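Local coordinates for protein L-talarate/galactarate dehydratase (Salmonella typhimurium, PDB 2PP3) that catalyses the magnesium-dependent dehydration of L-talarate and galactarate to 5-keto-4-deoxy-D-glucarate, and also epimerises L-talarate to galactarate in competition with dehydration, at residues T58-I63 with Y80-G85; S161-N166 with E344-H349; F297-A302 with K324-F329. The protein carries 1 engineered substitution. All coordinates share one frame; numbering follows the deposited sequence.

Contact 1: residues T58-I63 with Y80-G85; sequences TEVAII and YSKRAG. With LGT (L-glucaric acid), chain G.
In the beta hairpin of the N-terminal domain, strands 57-69 and 74-81 run antiparallel, and Ala61 and Ser81 form a hydrogen-bonded pair across them. Ala61 N donates to Ser81 O at 2.9 Å, while Ser81 N returns a bond to Ala61 O at 3.0 Å. Their CB atoms lie 4.0 Å apart on the sheet face that helix 86-96 covers through Ile89. The next pair, Ile62 and Tyr80, is non-hydrogen-bonded and faces the other way; CD1 of Ile62 packs on CB of Tyr80 at 3.9 Å, and Val60 CG1 approaches the same carbon at 4.2 Å. Tyr80 has CG between its backbone N and carbonyl carbon (chi1 74°), and its ring leads away from strand 57-69 to bring OH to Asp301. Beyond the strand pairing the chain turns. Ser81 OG bonds to Arg83 O, tying down the start of this turn, and two basic side chains extend to L-glucarate. Lys82, stretched out beyond CG, places NZ 2.9 Å from LGT O5, with a weak bond to LGT O3 at 3.1 Å. Arg83 sends NH1 almost straight at LGT O6A (2.9 Å, 170°), and its NH2 is held by the carbonyl of Lys55. Substrate-binding residues supplied from the end of the hairpin by the capping domain, over the mouth of the barrel, fit the enolase superfamily plan.

Contact 2: residues S161-N166 with E344-H349; sequences SVQCYN and EPWLEH. With LGT (L-glucaric acid), chain G.
Gln163, Tyr165 and Trp346 bury the most surface where strands 161-166 and 346-349 run parallel. Gln163 lies over one face of the Trp346 indole, its CB 4.0 Å from the centroid of the six-membered ring and 13° off the normal, a CH-pi contact. Tyr165 meets the same indole differently: its CD2 comes to Trp346 CE3 at 3.8 Å, the two side chains crossing at a slant, and Trp250 packs edge-to-face on both rings. The far part of the Tyr165 ring reaches Glu348, whose CA sits over one face, 4.0 Å from the centroid. On the reverse side of the sheet Val162 CG1 packs against Leu347 CB at 3.6 Å, and Asn166 ND2 donates to His349 ND1 at 3.0 Å; the His349 ring also stacks on Tyr12 of the second subunit. The backbones are joined by Leu347 N to Gln163 O, Tyr165 N to Leu347 O and His349 N to Tyr165 O. Where the strands begin, one water accepts from Gln163 N and donates to Pro345 O and to Glu344 OE2, a carboxylate that also pairs with Arg367. Glu348 runs extended from CG, anti to its backbone N (chi1 173°), toward the ligand, and Phe329 N and Thr167 OG1 help to fix its carboxylate. Glu348 OE2 and LGT O1A are only 2.5 Å apart, so one of the two acid groups probably holds a proton and donates it to the other. Lys195, which bonds to Tyr165 OH and forms a salt bridge with Glu348 OE2, would partly offset the negative charge gathered there.

Contact 3: residues F297-A302 with K324-F329; sequences FVQPDA and KLAPHF. With LGT (L-glucaric acid), chain G.
Phe297 and Val298 pair in parallel with Lys324 and Leu325, and the backbone bonding continues past the strand ends: Val298 N donates to Lys324 O, Ala326 N to Val298 O, and His328 N to Pro300 O at 3.1 Å. At the start of the strands the Phe297 and Lys324 side chains lie alongside each other, pointing the same way. Lys324 CB rests over one face of the Phe297 ring, 3.6 Å from its centroid and displaced toward the rim, while Ala326 CB approaches the ring obliquely. Leu325 takes the reverse face of the sheet, where its CD1 meets Pro300 CD at 3.6 Å with the two side chains roughly perpendicular. Pro300 is also packed against helix 308-320 through Phe311 and Ile314. Just before Pro300, the aliphatic part of Gln299 runs past Ala326, with CG 3.2 Å from Ala326 O, and its NE2 bonds to the magnesium ligand Glu252. Beyond the C-terminal ends of the strands, Asp301 and His328 meet. Each has CG anti to its backbone N (chi1 -179° and 166°), which directs carboxylate and imidazole toward one another. His328 ND1 donates to Asp301 OD2 at 2.8 Å with an angle of 164°; the oxygen lies in the imidazole plane and uses its anti lone pair. Tyr80 OH bonds to the same oxygen, and Asp301 OD1 caps the following helix at Arg304 N. Across the ring, His328 NE2 lies 2.7 Å from LGT O3, a hydrogen bond in which either partner could be donor. Held at both nitrogens, the imidazole has its rotation fixed toward the substrate, and Asp301 is the residue credited with raising the basicity of this proton donor/acceptor.

In the fold
Contact 1 belongs to the antiparallel sheet of the N-terminal domain, whereas contact 3 joins neighbouring strands 297-298 and 324-325 of the barrel. Contact 2 closes the barrel: Trp346 N bonds to Leu325 O on one side, and strand 161-166 leads on to strand 194-197 on the other. Along the chain contact 1 closes first, and contact 3 is nested inside the long loop closed by contact 2. Centres of contacts 2 and 3 are about 10 Å apart; contact 1 lies about 19 Å from contact 3 and 23 Å from contact 2. All three touch L-glucarate, so the ligand is gripped between the barrel and its capping domain, a division of labour characteristic of the enolase superfamily.

Contact 1: residues T58-I63 with Y80-G85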
# COMPACT_ATOMS: atom_id res chain seq x y z
N THR B 58 23.29 20.08 19.38
CA THR B 58 23.05 20.28 20.80
C THR B 58 21.59 20.07 21.19
O THR B 58 21.25 20.14 22.37
CB THR B 58 23.46 21.71 21.24
OG1 THR B 58 22.69 22.67 20.51
CG2 THR B 58 24.94 21.94 20.98
N GLU B 59 20.74 19.82 20.21
CA GLU B 59 19.33 19.60 20.49
C GLU B 59 18.61 19.08 19.25
O GLU B 59 19.18 19.07 18.16
CB GLU B 59 18.68 20.91 20.95
CG GLU B 59 18.33 21.85 19.80
CD GLU B 59 17.91 23.23 20.28
OE1 GLU B 59 17.41 23.33 21.42
OE2 GLU B 59 18.08 24.20 19.51
N VAL B 60 17.37 18.65 19.44
CA VAL B 60 16.57 18.13 18.34
C VAL B 60 15.17 18.73 18.42
O VAL B 60 14.51 18.64 19.45
CB VAL B 60 16.45 16.59 18.41
CG1 VAL B 60 15.58 16.08 17.27
CG2 VAL B 60 17.83 15.97 18.34
N ALA B 61 14.74 19.36 17.33
CA ALA B 61 13.41 19.95 17.29
C ALA B 61 12.39 18.82 17.08
O ALA B 61 12.62 17.91 16.29
CB ALA B 61 13.32 20.95 16.15
N ILE B 62 11.28 18.89 17.81
CA ILE B 62 10.24 17.87 17.70
C ILE B 62 8.89 18.54 17.46
O ILE B 62 8.42 19.33 18.29
CB ILE B 62 10.14 17.02 18.98
CG1 ILE B 62 11.48 16.34 19.28
CG2 ILE B 62 9.04 15.97 18.82
CD1 ILE B 62 11.85 15.23 18.31
N ILE B 63 8.27 18.24 16.33
CA ILE B 63 6.97 18.82 16.02
C ILE B 63 5.95 17.71 16.26
O ILE B 63 5.96 16.69 15.56
CB ILE B 63 6.88 19.31 14.56
CG1 ILE B 63 7.94 20.38 14.30
CG2 ILE B 63 5.49 19.88 14.29
CD1 ILE B 63 9.35 19.83 14.15
N TYR B 80 10.68 15.77 13.06
CA TYR B 80 11.76 16.36 13.82
C TYR B 80 12.68 17.12 12.89
O TYR B 80 12.52 17.10 11.68
CB TYR B 80 12.56 15.26 14.51
CG TYR B 80 13.44 14.49 13.55
CD1 TYR B 80 14.76 14.87 13.34
CD2 TYR B 80 12.93 13.43 12.81
CE1 TYR B 80 15.56 14.20 12.40
CE2 TYR B 80 13.72 12.75 11.88
CZ TYR B 80 15.03 13.14 11.68
OH TYR B 80 15.81 12.48 10.75
N SER B 81 13.66 17.79 13.49
CA SER B 81 14.64 18.52 12.72
C SER B 81 15.93 18.59 13.51
O SER B 81 15.94 19.03 14.66
CB SER B 81 14.15 19.93 12.40
OG SER B 81 15.07 20.59 11.55
N LYS B 82 17.01 18.12 12.91
CA LYS B 82 18.32 18.18 13.55
C LYS B 82 18.95 19.42 12.93
O LYS B 82 19.37 19.39 11.77
CB LYS B 82 19.14 16.93 13.24
CG LYS B 82 18.64 15.68 13.95
CD LYS B 82 19.53 14.49 13.66
CE LYS B 82 19.00 13.22 14.31
NZ LYS B 82 19.86 12.04 13.98
N ARG B 83 18.99 20.49 13.70
CA ARG B 83 19.51 21.79 13.29
C ARG B 83 18.34 22.58 12.72
O ARG B 83 17.19 22.17 12.87
CB ARG B 83 20.67 21.65 12.28
CG ARG B 83 21.89 20.98 12.91
CD ARG B 83 23.12 21.00 12.01
NE ARG B 83 24.28 20.41 12.67
CZ ARG B 83 24.46 19.10 12.86
NH1 ARG B 83 23.56 18.22 12.44
NH2 ARG B 83 25.55 18.67 13.49
N ALA B 84 18.61 23.71 12.07
CA ALA B 84 17.54 24.55 11.53
C ALA B 84 16.50 23.81 10.70
O ALA B 84 16.82 22.88 9.95
CB ALA B 84 18.14 25.70 10.73
N GLY B 85 15.24 24.22 10.84
CA GLY B 85 14.14 23.60 10.12
C GLY B 85 12.90 23.38 10.97
O GLY B 85 11.78 23.40 10.46
O1A LGT G . 22.04 8.08 12.87
C1 LGT G . 22.47 8.34 11.74
O1B LGT G . 22.31 7.59 10.75
C2 LGT G . 23.28 9.67 11.53
O2 LGT G . 23.44 9.98 10.14
C3 LGT G . 22.63 10.88 12.22
O3 LGT G . 21.51 11.31 11.45
C4 LGT G . 23.59 12.09 12.39
O4 LGT G . 23.97 12.58 11.08
C5 LGT G . 23.00 13.27 13.19
O5 LGT G . 22.61 12.79 14.49
C6 LGT G . 24.02 14.41 13.37
O6A LGT G . 23.96 15.36 12.54
O6B LGT G . 24.86 14.32 14.31

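Contact 2: residues S161-N166 with E344-H349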
# COMPACT_ATOMS: atom_id res chain seq x y z
N SER B 161 9.55 -8.75 15.60
CA SER B 161 10.67 -8.04 16.20
C SER B 161 11.61 -7.69 15.04
O SER B 161 11.53 -8.29 13.97
CB SER B 161 11.37 -8.90 17.25
OG SER B 161 12.00 -10.02 16.68
N VAL B 162 12.50 -6.73 15.26
CA VAL B 162 13.42 -6.30 14.22
C VAL B 162 14.86 -6.15 14.71
O VAL B 162 15.09 -5.60 15.79
CB VAL B 162 12.95 -4.95 13.62
CG1 VAL B 162 14.00 -4.37 12.68
CG2 VAL B 162 11.63 -5.16 12.87
N GLN B 163 15.81 -6.66 13.93
CA GLN B 163 17.23 -6.55 14.28
C GLN B 163 17.51 -5.09 14.59
O GLN B 163 17.05 -4.21 13.85
CB GLN B 163 18.12 -6.94 13.09
CG GLN B 163 17.94 -8.32 12.55
CD GLN B 163 18.86 -8.57 11.38
OE1 GLN B 163 18.78 -7.90 10.35
NE2 GLN B 163 19.75 -9.54 11.53
N CYS B 164 18.27 -4.83 15.64
CA CYS B 164 18.55 -3.45 16.03
C CYS B 164 20.03 -3.18 16.25
O CYS B 164 20.75 -4.02 16.79
CB CYS B 164 17.75 -3.14 17.31
SG CYS B 164 17.74 -1.41 17.82
N TYR B 165 20.49 -2.01 15.82
CA TYR B 165 21.88 -1.62 16.00
C TYR B 165 21.91 -0.22 16.64
O TYR B 165 20.98 0.57 16.44
CB TYR B 165 22.62 -1.62 14.65
CG TYR B 165 22.29 -0.45 13.74
CD1 TYR B 165 23.00 0.75 13.83
CD2 TYR B 165 21.28 -0.55 12.78
CE1 TYR B 165 22.70 1.83 13.00
CE2 TYR B 165 20.97 0.53 11.95
CZ TYR B 165 21.68 1.72 12.06
OH TYR B 165 21.38 2.79 11.25
N ASN B 166 22.96 0.07 17.40
CA ASN B 166 23.07 1.37 18.04
C ASN B 166 24.02 2.32 17.30
O ASN B 166 25.05 1.90 16.76
CB ASN B 166 23.54 1.22 19.49
CG ASN B 166 23.87 2.56 20.14
OD1 ASN B 166 24.96 3.11 19.94
ND2 ASN B 166 22.92 3.11 20.89
N GLU B 344 14.35 -8.91 5.28
CA GLU B 344 14.86 -8.67 6.64
C GLU B 344 15.51 -7.29 6.76
O GLU B 344 16.54 -7.02 6.14
CB GLU B 344 15.86 -9.78 7.01
CG GLU B 344 16.14 -9.97 8.51
CD GLU B 344 14.95 -10.55 9.28
OE1 GLU B 344 14.23 -11.41 8.73
OE2 GLU B 344 14.76 -10.16 10.46
N PRO B 345 14.91 -6.39 7.56
CA PRO B 345 15.41 -5.03 7.77
C PRO B 345 16.23 -4.81 9.05
O PRO B 345 16.37 -5.70 9.88
CB PRO B 345 14.14 -4.21 7.79
CG PRO B 345 13.23 -5.11 8.63
CD PRO B 345 13.55 -6.53 8.13
N TRP B 346 16.77 -3.60 9.17
CA TRP B 346 17.54 -3.19 10.34
C TRP B 346 16.91 -1.94 10.93
O TRP B 346 16.50 -1.03 10.20
CB TRP B 346 18.99 -2.88 9.97
CG TRP B 346 19.86 -4.07 9.90
CD1 TRP B 346 20.10 -4.86 8.81
CD2 TRP B 346 20.64 -4.62 10.97
NE1 TRP B 346 20.99 -5.86 9.14
CE2 TRP B 346 21.34 -5.73 10.46
CE3 TRP B 346 20.82 -4.27 12.32
CZ2 TRP B 346 22.20 -6.51 11.25
CZ3 TRP B 346 21.69 -5.04 13.10
CH2 TRP B 346 22.36 -6.14 12.56
N LEU B 347 16.83 -1.89 12.26
CA LEU B 347 16.27 -0.74 12.96
C LEU B 347 17.41 -0.03 13.68
O LEU B 347 18.26 -0.68 14.30
CB LEU B 347 15.22 -1.19 13.98
CG LEU B 347 14.40 -0.08 14.63
CD1 LEU B 347 13.56 0.59 13.57
CD2 LEU B 347 13.51 -0.65 15.75
N GLU B 348 17.42 1.30 13.60
CA GLU B 348 18.46 2.10 14.22
C GLU B 348 18.07 2.62 15.60
O GLU B 348 17.00 3.20 15.78
CB GLU B 348 18.82 3.28 13.30
CG GLU B 348 19.77 4.29 13.92
CD GLU B 348 20.20 5.37 12.94
OE1 GLU B 348 19.33 5.94 12.24
OE2 GLU B 348 21.42 5.66 12.88
N HIS B 349 18.95 2.41 16.57
CA HIS B 349 18.66 2.84 17.93
C HIS B 349 19.38 4.08 18.46
O HIS B 349 20.60 4.24 18.30
CB HIS B 349 18.88 1.69 18.91
CG HIS B 349 18.87 2.10 20.35
ND1 HIS B 349 19.91 2.78 20.94
CD2 HIS B 349 17.92 1.98 21.31
CE1 HIS B 349 19.61 3.05 22.19
NE2 HIS B 349 18.41 2.58 22.44
O1A LGT G . 22.04 8.08 12.87
C1 LGT G . 22.47 8.34 11.74
O1B LGT G . 22.31 7.59 10.75
C2 LGT G . 23.28 9.67 11.53
O2 LGT G . 23.44 9.98 10.14
C3 LGT G . 22.63 10.88 12.22
O3 LGT G . 21.51 11.31 11.45
C4 LGT G . 23.59 12.09 12.39
O4 LGT G . 23.97 12.58 11.08
C5 LGT G . 23.00 13.27 13.19
O5 LGT G . 22.61 12.79 14.49
C6 LGT G . 24.02 14.41 13.37
O6A LGT G . 23.96 15.36 12.54
O6B LGT G . 24.86 14.32 14.31
O HOH W 1 15.00 -7.52 11.27

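Contact 3: residues F297-A302 with K324-F329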
# COMPACT_ATOMS: atom_id res chain seq x y z
N PHE B 297 21.01 -0.87 0.34
CA PHE B 297 20.10 -0.60 1.45
C PHE B 297 19.50 0.78 1.25
O PHE B 297 20.21 1.75 1.01
CB PHE B 297 20.84 -0.59 2.80
CG PHE B 297 21.11 -1.96 3.37
CD1 PHE B 297 22.22 -2.69 2.96
CD2 PHE B 297 20.26 -2.50 4.34
CE1 PHE B 297 22.49 -3.94 3.52
CE2 PHE B 297 20.52 -3.75 4.90
CZ PHE B 297 21.64 -4.48 4.49
N VAL B 298 18.17 0.85 1.33
CA VAL B 298 17.47 2.12 1.19
C VAL B 298 17.14 2.58 2.61
O VAL B 298 16.58 1.82 3.42
CB VAL B 298 16.18 1.94 0.37
CG1 VAL B 298 15.40 3.24 0.32
CG2 VAL B 298 16.53 1.47 -1.03
N GLN B 299 17.48 3.83 2.92
CA GLN B 299 17.26 4.35 4.25
C GLN B 299 16.32 5.55 4.32
O GLN B 299 16.75 6.68 4.56
CB GLN B 299 18.60 4.71 4.89
CG GLN B 299 19.58 3.54 4.91
CD GLN B 299 20.91 3.88 5.58
OE1 GLN B 299 21.66 4.74 5.11
NE2 GLN B 299 21.20 3.20 6.69
N PRO B 300 15.01 5.32 4.11
CA PRO B 300 14.07 6.43 4.17
C PRO B 300 13.81 6.82 5.63
O PRO B 300 14.12 6.06 6.56
CB PRO B 300 12.85 5.89 3.45
CG PRO B 300 12.86 4.44 3.81
CD PRO B 300 14.33 4.06 3.76
N ASP B 301 13.27 8.01 5.82
CA ASP B 301 12.98 8.56 7.14
C ASP B 301 11.53 9.05 7.03
O ASP B 301 11.25 10.03 6.34
CB ASP B 301 13.95 9.73 7.38
CG ASP B 301 13.77 10.39 8.74
OD1 ASP B 301 12.63 10.75 9.09
OD2 ASP B 301 14.79 10.56 9.45
N ALA B 302 10.61 8.35 7.68
CA ALA B 302 9.20 8.72 7.59
C ALA B 302 8.96 10.20 7.87
O ALA B 302 8.27 10.89 7.11
CB ALA B 302 8.36 7.85 8.54
N LYS B 324 17.31 -3.94 0.50
CA LYS B 324 17.01 -4.14 1.92
C LYS B 324 16.56 -2.79 2.49
O LYS B 324 16.81 -1.73 1.88
CB LYS B 324 18.25 -4.60 2.68
CG LYS B 324 18.76 -5.99 2.34
CD LYS B 324 17.82 -7.08 2.85
CE LYS B 324 18.41 -8.46 2.59
NZ LYS B 324 19.74 -8.62 3.26
N LEU B 325 15.92 -2.81 3.65
CA LEU B 325 15.45 -1.59 4.29
C LEU B 325 16.12 -1.34 5.63
O LEU B 325 16.30 -2.25 6.42
CB LEU B 325 13.93 -1.63 4.49
CG LEU B 325 13.30 -0.32 4.99
CD1 LEU B 325 13.25 0.66 3.83
CD2 LEU B 325 11.90 -0.56 5.54
N ALA B 326 16.51 -0.09 5.86
CA ALA B 326 17.14 0.30 7.12
C ALA B 326 16.72 1.74 7.39
O ALA B 326 17.45 2.69 7.09
CB ALA B 326 18.65 0.19 7.02
N PRO B 327 15.52 1.93 7.95
CA PRO B 327 14.99 3.26 8.26
C PRO B 327 15.96 4.06 9.13
O PRO B 327 16.71 3.49 9.94
CB PRO B 327 13.68 2.97 8.97
CG PRO B 327 13.27 1.63 8.40
CD PRO B 327 14.57 0.88 8.38
N HIS B 328 15.93 5.37 8.98
CA HIS B 328 16.82 6.23 9.74
C HIS B 328 16.12 6.91 10.92
O HIS B 328 15.03 7.46 10.77
CB HIS B 328 17.42 7.29 8.81
CG HIS B 328 18.08 8.43 9.52
ND1 HIS B 328 17.39 9.57 9.89
CD2 HIS B 328 19.35 8.60 9.96
CE1 HIS B 328 18.21 10.39 10.51
NE2 HIS B 328 19.41 9.83 10.56
N PHE B 329 16.76 6.85 12.09
CA PHE B 329 16.24 7.51 13.29
C PHE B 329 14.82 7.03 13.65
O PHE B 329 14.41 5.92 13.29
CB PHE B 329 16.26 9.03 13.06
CG PHE B 329 16.24 9.86 14.32
CD1 PHE B 329 17.23 9.71 15.29
CD2 PHE B 329 15.25 10.82 14.52
CE1 PHE B 329 17.24 10.50 16.44
CE2 PHE B 329 15.25 11.62 15.66
CZ PHE B 329 16.25 11.46 16.62
O1A LGT G . 22.04 8.08 12.87
C1 LGT G . 22.47 8.34 11.74
O1B LGT G . 22.31 7.59 10.75
C2 LGT G . 23.28 9.67 11.53
O2 LGT G . 23.44 9.98 10.14
C3 LGT G . 22.63 10.88 12.22
O3 LGT G . 21.51 11.31 11.45
C4 LGT G . 23.59 12.09 12.39
O4 LGT G . 23.97 12.58 11.08
C5 LGT G . 23.00 13.27 13.19
O5 LGT G . 22.61 12.79 14.49
C6 LGT G . 24.02 14.41 13.37
O6A LGT G . 23.96 15.36 12.54
O6B LGT G . 24.86 14.32 14.31